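Local atomic coordinates of thioredoxin family protein (Pseudomonas aeruginosa, PDB entry 1Z6N), a protein that is of unknown function but belongs to the thioredoxin family, which suggests a thiol-redox role, and binds a magnesium ion. Residues Glu53-Leu58 / Gln83-Leu88; Leu76-Arg81 / His153-Val158. All blocks are in the same frame, centred on the assembly; numbering follows the deposited sequence.

Contact 1 (Glu53-Leu58 / Gln83-Leu88)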
ATOM      1  N   GLU A  53      12.731  -7.995 -10.402  1.00 21.36           N
ATOM      2  CA  GLU A  53      14.023  -8.614 -10.092  1.00 21.23           C
ATOM      3  C   GLU A  53      14.859  -7.811  -9.104  1.00 20.63           C
ATOM      4  O   GLU A  53      15.758  -8.365  -8.464  1.00 20.87           O
ATOM      5  CB  GLU A  53      14.858  -8.837 -11.362  1.00 21.64           C
ATOM      6  CG  GLU A  53      14.082  -8.866 -12.668  1.00 24.14           C
ATOM      7  CD  GLU A  53      13.966  -7.492 -13.323  1.00 26.95           C
ATOM      8  OE1 GLU A  53      14.299  -7.375 -14.525  1.00 29.38           O
ATOM      9  OE2 GLU A  53      13.546  -6.531 -12.642  1.00 28.97           O
ATOM     10  N   ARG A  54      14.571  -6.511  -9.001  1.00 19.29           N
ATOM     11  CA  ARG A  54      15.284  -5.611  -8.101  1.00 18.24           C
ATOM     12  C   ARG A  54      14.449  -5.406  -6.837  1.00 17.13           C
ATOM     13  O   ARG A  54      13.261  -5.721  -6.825  1.00 16.66           O
ATOM     14  CB  ARG A  54      15.541  -4.261  -8.774  1.00 18.46           C
ATOM     15  CG  ARG A  54      16.158  -4.344 -10.162  1.00 20.99           C
ATOM     16  CD  ARG A  54      17.195  -3.255 -10.350  1.00 25.83           C
ATOM     17  NE  ARG A  54      18.503  -3.690  -9.860  1.00 29.69           N
ATOM     18  CZ  ARG A  54      19.598  -2.932  -9.824  1.00 31.74           C
ATOM     19  NH1 ARG A  54      19.562  -1.667 -10.236  1.00 32.65           N
ATOM     20  NH2 ARG A  54      20.737  -3.443  -9.364  1.00 32.35           N
ATOM     21  N   ARG A  55      15.073  -4.876  -5.785  1.00 15.92           N
ATOM     22  CA  ARG A  55      14.367  -4.634  -4.523  1.00 15.18           C
ATOM     23  C   ARG A  55      13.694  -3.263  -4.497  1.00 13.84           C
ATOM     24  O   ARG A  55      14.270  -2.257  -4.938  1.00 13.88           O
ATOM     25  CB  ARG A  55      15.305  -4.798  -3.326  1.00 15.61           C
ATOM     26  CG  ARG A  55      16.015  -6.158  -3.283  1.00 18.86           C
ATOM     27  CD  ARG A  55      16.738  -6.376  -1.969  1.00 23.24           C
ATOM     28  NE  ARG A  55      15.953  -7.219  -1.071  1.00 28.56           N
ATOM     29  CZ  ARG A  55      16.144  -8.528  -0.900  1.00 29.84           C
ATOM     30  NH1 ARG A  55      17.110  -9.166  -1.555  1.00 31.53           N
ATOM     31  NH2 ARG A  55      15.363  -9.201  -0.060  1.00 30.70           N
ATOM     32  N   TYR A  56      12.463  -3.244  -3.997  1.00 12.25           N
ATOM     33  CA  TYR A  56      11.695  -2.009  -3.870  1.00 11.33           C
ATOM     34  C   TYR A  56      11.132  -1.941  -2.480  1.00 10.94           C
ATOM     35  O   TYR A  56      10.786  -2.961  -1.886  1.00 11.09           O
ATOM     36  CB  TYR A  56      10.570  -1.948  -4.907  1.00 11.42           C
ATOM     37  CG  TYR A  56      11.136  -1.880  -6.295  1.00 10.89           C
ATOM     38  CD1 TYR A  56      11.407  -0.656  -6.900  1.00 10.60           C
ATOM     39  CD2 TYR A  56      11.458  -3.052  -6.985  1.00 10.44           C
ATOM     40  CE1 TYR A  56      11.968  -0.600  -8.172  1.00  9.63           C
ATOM     41  CE2 TYR A  56      12.017  -3.010  -8.257  1.00  9.93           C
ATOM     42  CZ  TYR A  56      12.266  -1.782  -8.846  1.00 10.19           C
ATOM     43  OH  TYR A  56      12.833  -1.722 -10.109  1.00 10.21           O
ATOM     44  N   ARG A  57      11.049  -0.725  -1.963  1.00 10.00           N
ATOM     45  CA  ARG A  57      10.561  -0.499  -0.611  1.00 10.84           C
ATOM     46  C   ARG A  57       9.323   0.377  -0.667  1.00 10.26           C
ATOM     47  O   ARG A  57       9.323   1.415  -1.334  1.00 10.98           O
ATOM     48  CB  ARG A  57      11.650   0.168   0.221  1.00 11.48           C
ATOM     49  CG  ARG A  57      12.832  -0.755   0.465  1.00 15.10           C
ATOM     50  CD  ARG A  57      13.821  -0.107   1.394  1.00 21.06           C
ATOM     51  NE  ARG A  57      15.049  -0.883   1.532  1.00 25.37           N
ATOM     52  CZ  ARG A  57      16.121  -0.728   0.762  1.00 26.95           C
ATOM     53  NH1 ARG A  57      16.120   0.173  -0.212  1.00 28.48           N
ATOM     54  NH2 ARG A  57      17.197  -1.471   0.969  1.00 27.88           N
ATOM     55  N   LEU A  58       8.264  -0.043   0.028  1.00  8.58           N
ATOM     56  CA  LEU A  58       7.045   0.741   0.116  1.00  8.12           C
ATOM     57  C   LEU A  58       7.022   1.344   1.520  1.00  7.82           C
ATOM     58  O   LEU A  58       6.809   0.626   2.500  1.00  8.08           O
ATOM     59  CB  LEU A  58       5.810  -0.144  -0.127  1.00  8.28           C
ATOM     60  CG  LEU A  58       5.751  -0.932  -1.444  1.00  9.99           C
ATOM     61  CD1 LEU A  58       4.416  -1.662  -1.631  1.00 10.10           C
ATOM     62  CD2 LEU A  58       6.036  -0.037  -2.640  1.00 10.58           C
ATOM     63  N   GLN A  83       5.980 -11.722  -3.777  1.00 10.50           N
ATOM     64  CA  GLN A  83       7.206 -11.190  -4.356  1.00 10.68           C
ATOM     65  C   GLN A  83       8.052 -10.529  -3.263  1.00 11.52           C
ATOM     66  O   GLN A  83       7.904  -9.338  -3.005  1.00 10.59           O
ATOM     67  CB  GLN A  83       6.864 -10.215  -5.500  1.00 10.62           C
ATOM     68  CG  GLN A  83       8.053  -9.560  -6.217  1.00 10.31           C
ATOM     69  CD  GLN A  83       9.185 -10.523  -6.500  1.00 11.10           C
ATOM     70  OE1 GLN A  83      10.039 -10.767  -5.646  1.00 11.32           O
ATOM     71  NE2 GLN A  83       9.201 -11.076  -7.710  1.00 11.22           N
ATOM     72  N   PRO A  84       8.914 -11.315  -2.589  1.00 12.16           N
ATOM     73  CA  PRO A  84       9.782 -10.865  -1.494  1.00 12.85           C
ATOM     74  C   PRO A  84      10.668  -9.660  -1.842  1.00 12.87           C
ATOM     75  O   PRO A  84      11.136  -8.978  -0.934  1.00 13.84           O
ATOM     76  CB  PRO A  84      10.639 -12.108  -1.185  1.00 13.36           C
ATOM     77  CG  PRO A  84      10.472 -12.994  -2.367  1.00 13.53           C
ATOM     78  CD  PRO A  84       9.081 -12.759  -2.828  1.00 12.53           C
ATOM     79  N   ASN A  85      10.876  -9.393  -3.134  1.00 12.57           N
ATOM     80  CA  ASN A  85      11.633  -8.215  -3.572  1.00 12.08           C
ATOM     81  C   ASN A  85      10.951  -6.892  -3.210  1.00 11.31           C
ATOM     82  O   ASN A  85      11.590  -5.831  -3.228  1.00 11.72           O
ATOM     83  CB  ASN A  85      11.909  -8.251  -5.079  1.00 12.35           C
ATOM     84  CG  ASN A  85      13.120  -9.110  -5.440  1.00 13.01           C
ATOM     85  OD1 ASN A  85      13.254  -9.556  -6.581  1.00 15.47           O
ATOM     86  ND2 ASN A  85      14.003  -9.334  -4.474  1.00 13.58           N
ATOM     87  N   ILE A  86       9.652  -6.957  -2.920  1.00 10.03           N
ATOM     88  CA  ILE A  86       8.882  -5.791  -2.465  1.00 10.51           C
ATOM     89  C   ILE A  86       8.725  -5.917  -0.950  1.00 10.35           C
ATOM     90  O   ILE A  86       8.353  -6.975  -0.456  1.00  9.96           O
ATOM     91  CB  ILE A  86       7.470  -5.746  -3.119  1.00 10.37           C
ATOM     92  CG1 ILE A  86       7.562  -5.565  -4.638  1.00 11.24           C
ATOM     93  CG2 ILE A  86       6.613  -4.617  -2.516  1.00 10.97           C
ATOM     94  CD1 ILE A  86       6.278  -5.909  -5.373  1.00 11.82           C
ATOM     95  N   GLU A  87       9.025  -4.847  -0.213  1.00  9.89           N
ATOM     96  CA  GLU A  87       8.867  -4.846   1.245  1.00 11.51           C
ATOM     97  C   GLU A  87       8.156  -3.581   1.725  1.00 10.30           C
ATOM     98  O   GLU A  87       8.539  -2.483   1.312  1.00 10.81           O
ATOM     99  CB  GLU A  87      10.224  -4.908   1.962  1.00 11.53           C
ATOM    100  CG  GLU A  87      10.065  -5.098   3.490  1.00 15.78           C
ATOM    101  CD  GLU A  87      11.372  -5.059   4.306  1.00 16.04           C
ATOM    102  OE1 GLU A  87      12.473  -5.018   3.723  1.00 21.44           O
ATOM    103  OE2 GLU A  87      11.270  -5.066   5.556  1.00 23.59           O
ATOM    104  N   LEU A  88       7.161  -3.748   2.604  1.00  9.89           N
ATOM    105  CA  LEU A  88       6.413  -2.635   3.219  1.00 10.55           C
ATOM    106  C   LEU A  88       6.924  -2.366   4.614  1.00  9.90           C
ATOM    107  O   LEU A  88       7.198  -3.306   5.360  1.00  9.88           O
ATOM    108  CB  LEU A  88       4.917  -2.978   3.400  1.00 11.72           C
ATOM    109  CG  LEU A  88       3.907  -2.950   2.265  1.00 14.58           C
ATOM    110  CD1 LEU A  88       4.246  -4.018   1.236  1.00 14.57           C
ATOM    111  CD2 LEU A  88       2.507  -3.180   2.816  1.00 13.11           C
TER
HETATM  112  O   HOH W   1      13.267  -7.320  -0.522  1.00 37.48           O
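Tyr-56 and Leu-58 reach across to Asn-85 and Glu-87 with their backbones, and three N-H...O bonds join the two segments. The amide N of Tyr-56 binds the O of Asn-85 at 2.8 Å, Tyr-56 O in turn accepts the N of Glu-87 at 3.1 Å, and Leu-58 N closes on Glu-87 O at 2.8 Å in a nearly straight bond (175° at the hydrogen). Tyr-56 thus gives its N-H to one residue and its C=O to the next but one, the parallel pattern. Arg-57, in between, turns its backbone to Leu-117 on an antiparallel strand, while Leu-58 pairs further on with Ala-89. Strands 56-61 and 86-91 are the two strands of a beta-alpha-beta unit of the thioredoxin fold, joined by helix 67-82. A type I turn, closed by Ile-86 N on Gln-83 O, leads the chain out of the helix. Gln-83 suits it because its amide serves both ways: OE1 takes the N of Asn-85 at 3.0 Å, on a lone pair in the carbonyl plane, and NE2 donates to Leu-49 O. Where the strands begin, a water donates to Pro-84 O and accepts a weak bond from Arg-55 NE. Arg-54 O is buried without a polar partner; Asn-85 CB lies against it at 3.4 Å. Leu-58, Ile-86 and Leu-88 share the face that also carries Tyr-56. Apolar chains suit these buried places: Val-158 of helix 151-164 touches Leu-58, and Leu-76 of helix 67-82 touches Leu-88. Leu-58 CD1 meets both Ile-86 CG2 and, at 3.7 Å, Leu-88 CD1. On the other face, Arg-57 NH1 donates to Glu-119 O, and its NE stays 5.3 Å from Glu-87 OE1, near enough only for a probable long-range attraction.

Contact 2 (Leu76-Arg81 / His153-Val158)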
ATOM      1  N   LEU A  76      -1.456  -4.948  -0.792  1.00  7.52           N
ATOM      2  CA  LEU A  76      -0.022  -4.741  -0.975  1.00  7.79           C
ATOM      3  C   LEU A  76       0.801  -5.749  -0.160  1.00  7.80           C
ATOM      4  O   LEU A  76       1.850  -6.199  -0.612  1.00  7.87           O
ATOM      5  CB  LEU A  76       0.384  -3.286  -0.694  1.00  8.16           C
ATOM      6  CG  LEU A  76      -0.200  -2.267  -1.691  1.00  8.97           C
ATOM      7  CD1 LEU A  76       0.217  -0.860  -1.295  1.00  8.83           C
ATOM      8  CD2 LEU A  76       0.228  -2.570  -3.142  1.00  9.30           C
ATOM      9  N   ASP A  77       0.305  -6.131   1.009  1.00  7.87           N
ATOM     10  CA  ASP A  77       0.951  -7.201   1.764  1.00  7.96           C
ATOM     11  C   ASP A  77       0.896  -8.537   1.025  1.00  8.17           C
ATOM     12  O   ASP A  77       1.874  -9.303   1.012  1.00  8.36           O
ATOM     13  CB  ASP A  77       0.329  -7.338   3.146  1.00  8.06           C
ATOM     14  CG  ASP A  77       0.859  -8.552   3.890  1.00  8.38           C
ATOM     15  OD1 ASP A  77       2.039  -8.506   4.311  1.00  8.66           O
ATOM     16  OD2 ASP A  77       0.100  -9.540   4.028  1.00 10.07           O
ATOM     17  N   PHE A  78      -0.237  -8.818   0.390  1.00  7.82           N
ATOM     18  CA  PHE A  78      -0.350 -10.032  -0.423  1.00  8.07           C
ATOM     19  C   PHE A  78       0.726 -10.027  -1.513  1.00  8.16           C
ATOM     20  O   PHE A  78       1.412 -11.030  -1.718  1.00  8.78           O
ATOM     21  CB  PHE A  78      -1.758 -10.150  -0.985  1.00  8.65           C
ATOM     22  CG  PHE A  78      -1.998 -11.398  -1.789  1.00  9.62           C
ATOM     23  CD1 PHE A  78      -1.857 -12.665  -1.220  1.00 10.86           C
ATOM     24  CD2 PHE A  78      -2.416 -11.304  -3.108  1.00 12.08           C
ATOM     25  CE1 PHE A  78      -2.099 -13.822  -1.986  1.00 12.02           C
ATOM     26  CE2 PHE A  78      -2.666 -12.457  -3.869  1.00 11.56           C
ATOM     27  CZ  PHE A  78      -2.504 -13.704  -3.297  1.00 10.70           C
ATOM     28  N   ALA A  79       0.921  -8.876  -2.158  1.00  7.92           N
ATOM     29  CA  ALA A  79       1.955  -8.743  -3.192  1.00  8.25           C
ATOM     30  C   ALA A  79       3.356  -8.985  -2.641  1.00  8.13           C
ATOM     31  O   ALA A  79       4.163  -9.664  -3.268  1.00  8.72           O
ATOM     32  CB  ALA A  79       1.870  -7.384  -3.892  1.00  8.54           C
ATOM     33  N   GLN A  80       3.647  -8.457  -1.446  1.00  7.73           N
ATOM     34  CA  GLN A  80       4.971  -8.651  -0.869  1.00  8.54           C
ATOM     35  C   GLN A  80       5.210 -10.111  -0.454  1.00  8.93           C
ATOM     36  O   GLN A  80       6.345 -10.595  -0.467  1.00  9.55           O
ATOM     37  CB  GLN A  80       5.200  -7.689   0.296  1.00  8.63           C
ATOM     38  CG  GLN A  80       4.733  -8.186   1.658  1.00  9.76           C
ATOM     39  CD  GLN A  80       5.094  -7.219   2.775  1.00  9.86           C
ATOM     40  OE1 GLN A  80       4.319  -6.993   3.734  1.00 12.49           O
ATOM     41  NE2 GLN A  80       6.267  -6.619   2.656  1.00  7.29           N
ATOM     42  N   ARG A  81       4.140 -10.823  -0.107  1.00  8.97           N
ATOM     43  CA  ARG A  81       4.268 -12.236   0.226  1.00  9.68           C
ATOM     44  C   ARG A  81       4.529 -13.080  -1.025  1.00  9.82           C
ATOM     45  O   ARG A  81       5.248 -14.080  -0.965  1.00 10.98           O
ATOM     46  CB  ARG A  81       3.037 -12.719   0.995  1.00  9.99           C
ATOM     47  CG  ARG A  81       3.007 -12.128   2.396  1.00 12.02           C
ATOM     48  CD  ARG A  81       1.883 -12.676   3.256  1.00 15.32           C
ATOM     49  NE  ARG A  81       0.570 -12.180   2.854  1.00 16.29           N
ATOM     50  CZ  ARG A  81      -0.369 -12.930   2.280  1.00 17.17           C
ATOM     51  NH1 ARG A  81      -0.136 -14.215   2.033  1.00 16.74           N
ATOM     52  NH2 ARG A  81      -1.543 -12.396   1.956  1.00 16.22           N
ATOM     53  N   HIS A 153      -6.253  -3.964  -8.057  1.00 10.19           N
ATOM     54  CA  HIS A 153      -5.899  -2.653  -8.629  1.00  9.73           C
ATOM     55  C   HIS A 153      -4.875  -1.891  -7.790  1.00  9.44           C
ATOM     56  O   HIS A 153      -4.067  -1.122  -8.350  1.00  9.17           O
ATOM     57  CB  HIS A 153      -7.144  -1.780  -8.828  1.00  9.97           C
ATOM     58  CG  HIS A 153      -8.190  -2.402  -9.697  1.00 10.41           C
ATOM     59  ND1 HIS A 153      -8.944  -3.483  -9.292  1.00 10.95           N
ATOM     60  CD2 HIS A 153      -8.623  -2.084 -10.940  1.00 10.88           C
ATOM     61  CE1 HIS A 153      -9.789  -3.811 -10.253  1.00 10.76           C
ATOM     62  NE2 HIS A 153      -9.619  -2.975 -11.263  1.00 11.37           N
ATOM     63  N   ALA A 154      -4.899  -2.085  -6.469  1.00  8.55           N
ATOM     64  CA  ALA A 154      -3.899  -1.452  -5.616  1.00  8.10           C
ATOM     65  C   ALA A 154      -2.519  -1.993  -5.998  1.00  8.19           C
ATOM     66  O   ALA A 154      -1.549  -1.231  -6.113  1.00  8.43           O
ATOM     67  CB  ALA A 154      -4.203  -1.724  -4.130  1.00  7.96           C
ATOM     68  N   ILE A 155      -2.447  -3.305  -6.222  1.00  8.08           N
ATOM     69  CA  ILE A 155      -1.211  -3.955  -6.641  1.00  8.06           C
ATOM     70  C   ILE A 155      -0.775  -3.452  -8.014  1.00  7.76           C
ATOM     71  O   ILE A 155       0.397  -3.104  -8.209  1.00  8.34           O
ATOM     72  CB  ILE A 155      -1.347  -5.494  -6.654  1.00  7.93           C
ATOM     73  CG1 ILE A 155      -1.677  -6.017  -5.239  1.00  7.76           C
ATOM     74  CG2 ILE A 155      -0.073  -6.142  -7.185  1.00  8.77           C
ATOM     75  CD1 ILE A 155      -2.085  -7.504  -5.206  1.00  8.37           C
ATOM     76  N   GLY A 156      -1.721  -3.417  -8.958  1.00  7.38           N
ATOM     77  CA  GLY A 156      -1.448  -2.940 -10.328  1.00  7.40           C
ATOM     78  C   GLY A 156      -0.923  -1.515 -10.351  1.00  7.68           C
ATOM     79  O   GLY A 156       0.017  -1.210 -11.090  1.00  7.90           O
ATOM     80  N   ASP A 157      -1.517  -0.640  -9.539  1.00  7.11           N
ATOM     81  CA  ASP A 157      -1.069   0.755  -9.505  1.00  6.93           C
ATOM     82  C   ASP A 157       0.391   0.844  -9.045  1.00  6.85           C
ATOM     83  O   ASP A 157       1.193   1.600  -9.610  1.00  6.85           O
ATOM     84  CB  ASP A 157      -1.926   1.609  -8.566  1.00  7.26           C
ATOM     85  CG  ASP A 157      -3.304   1.947  -9.129  1.00  7.78           C
ATOM     86  OD1 ASP A 157      -3.711   1.417 -10.203  1.00  8.42           O
ATOM     87  OD2 ASP A 157      -3.979   2.763  -8.457  1.00  8.09           O
ATOM     88  N   VAL A 158       0.733   0.107  -7.986  1.00  7.31           N
ATOM     89  CA  VAL A 158       2.108   0.140  -7.469  1.00  8.45           C
ATOM     90  C   VAL A 158       3.071  -0.477  -8.483  1.00  9.01           C
ATOM     91  O   VAL A 158       4.162   0.057  -8.708  1.00  8.97           O
ATOM     92  CB  VAL A 158       2.204  -0.548  -6.093  1.00  8.84           C
ATOM     93  CG1 VAL A 158       3.653  -0.813  -5.710  1.00  8.87           C
ATOM     94  CG2 VAL A 158       1.515   0.332  -5.048  1.00  9.14           C
TER
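Leu-76 and Ala-79 on helix 67-82 face Ala-154, Ile-155 and Val-158 on helix 151-164, the N-to-C directions of the two short segments 65° apart and their axes 9.4 Å apart at closest approach. Ile-155 shows how the branches are used. Its CB starts both of them: CG2 goes to Ala-79 CB at 4.0 Å, and CG1, anti to the carbonyl carbon (chi1 -61°), meets the same methyl. Beyond CG1 the chain is extended; the tip CD1 still touches Ala-79 CB and lies 4.4 Å from Phe-78 CD2, at the ring edge. Alanine suits the site because a single methyl pointing toward the other helix lets both branches of Ile-155 come up against it. From a loop, Leu-41 touches both Ile-155 and Phe-78. Leu-76 fills the neighbouring position with CD2, which lies 3.7 Å from Val-158 CG2 and also touches the backbone at Ala-154 O; its CD1 meets the same Val-158 methyl at 4.1 Å. Since carbon meets carbon almost throughout, the helices are probably held here by close fit and exclusion of water, without directional bonds between them.

How the contacts relate
Along the chain the segments alternate: 53-58, then 76-81, then 83-88, and finally 153-158. Helix 67-82, which supplies one side of contact 2, is the connection between the two strands of contact 1. The centres of the contacts lie 11 Å apart, and they touch, for example where Leu-88 CD1 comes 3.7 Å from Leu-76 O. Helix 151-164 reaches the same sheet face, since Val-158 packs on Leu-58 and Ile-162 on Tyr-56. Sheet, crossover helix and C-terminal helix therefore share one hydrophobic interior, which brings the end of the chain against the earlier beta-alpha-beta unit. The opposite sheet face, carrying Glu-87, looks instead toward Phe-8 and the magnesium-binding Asp-13.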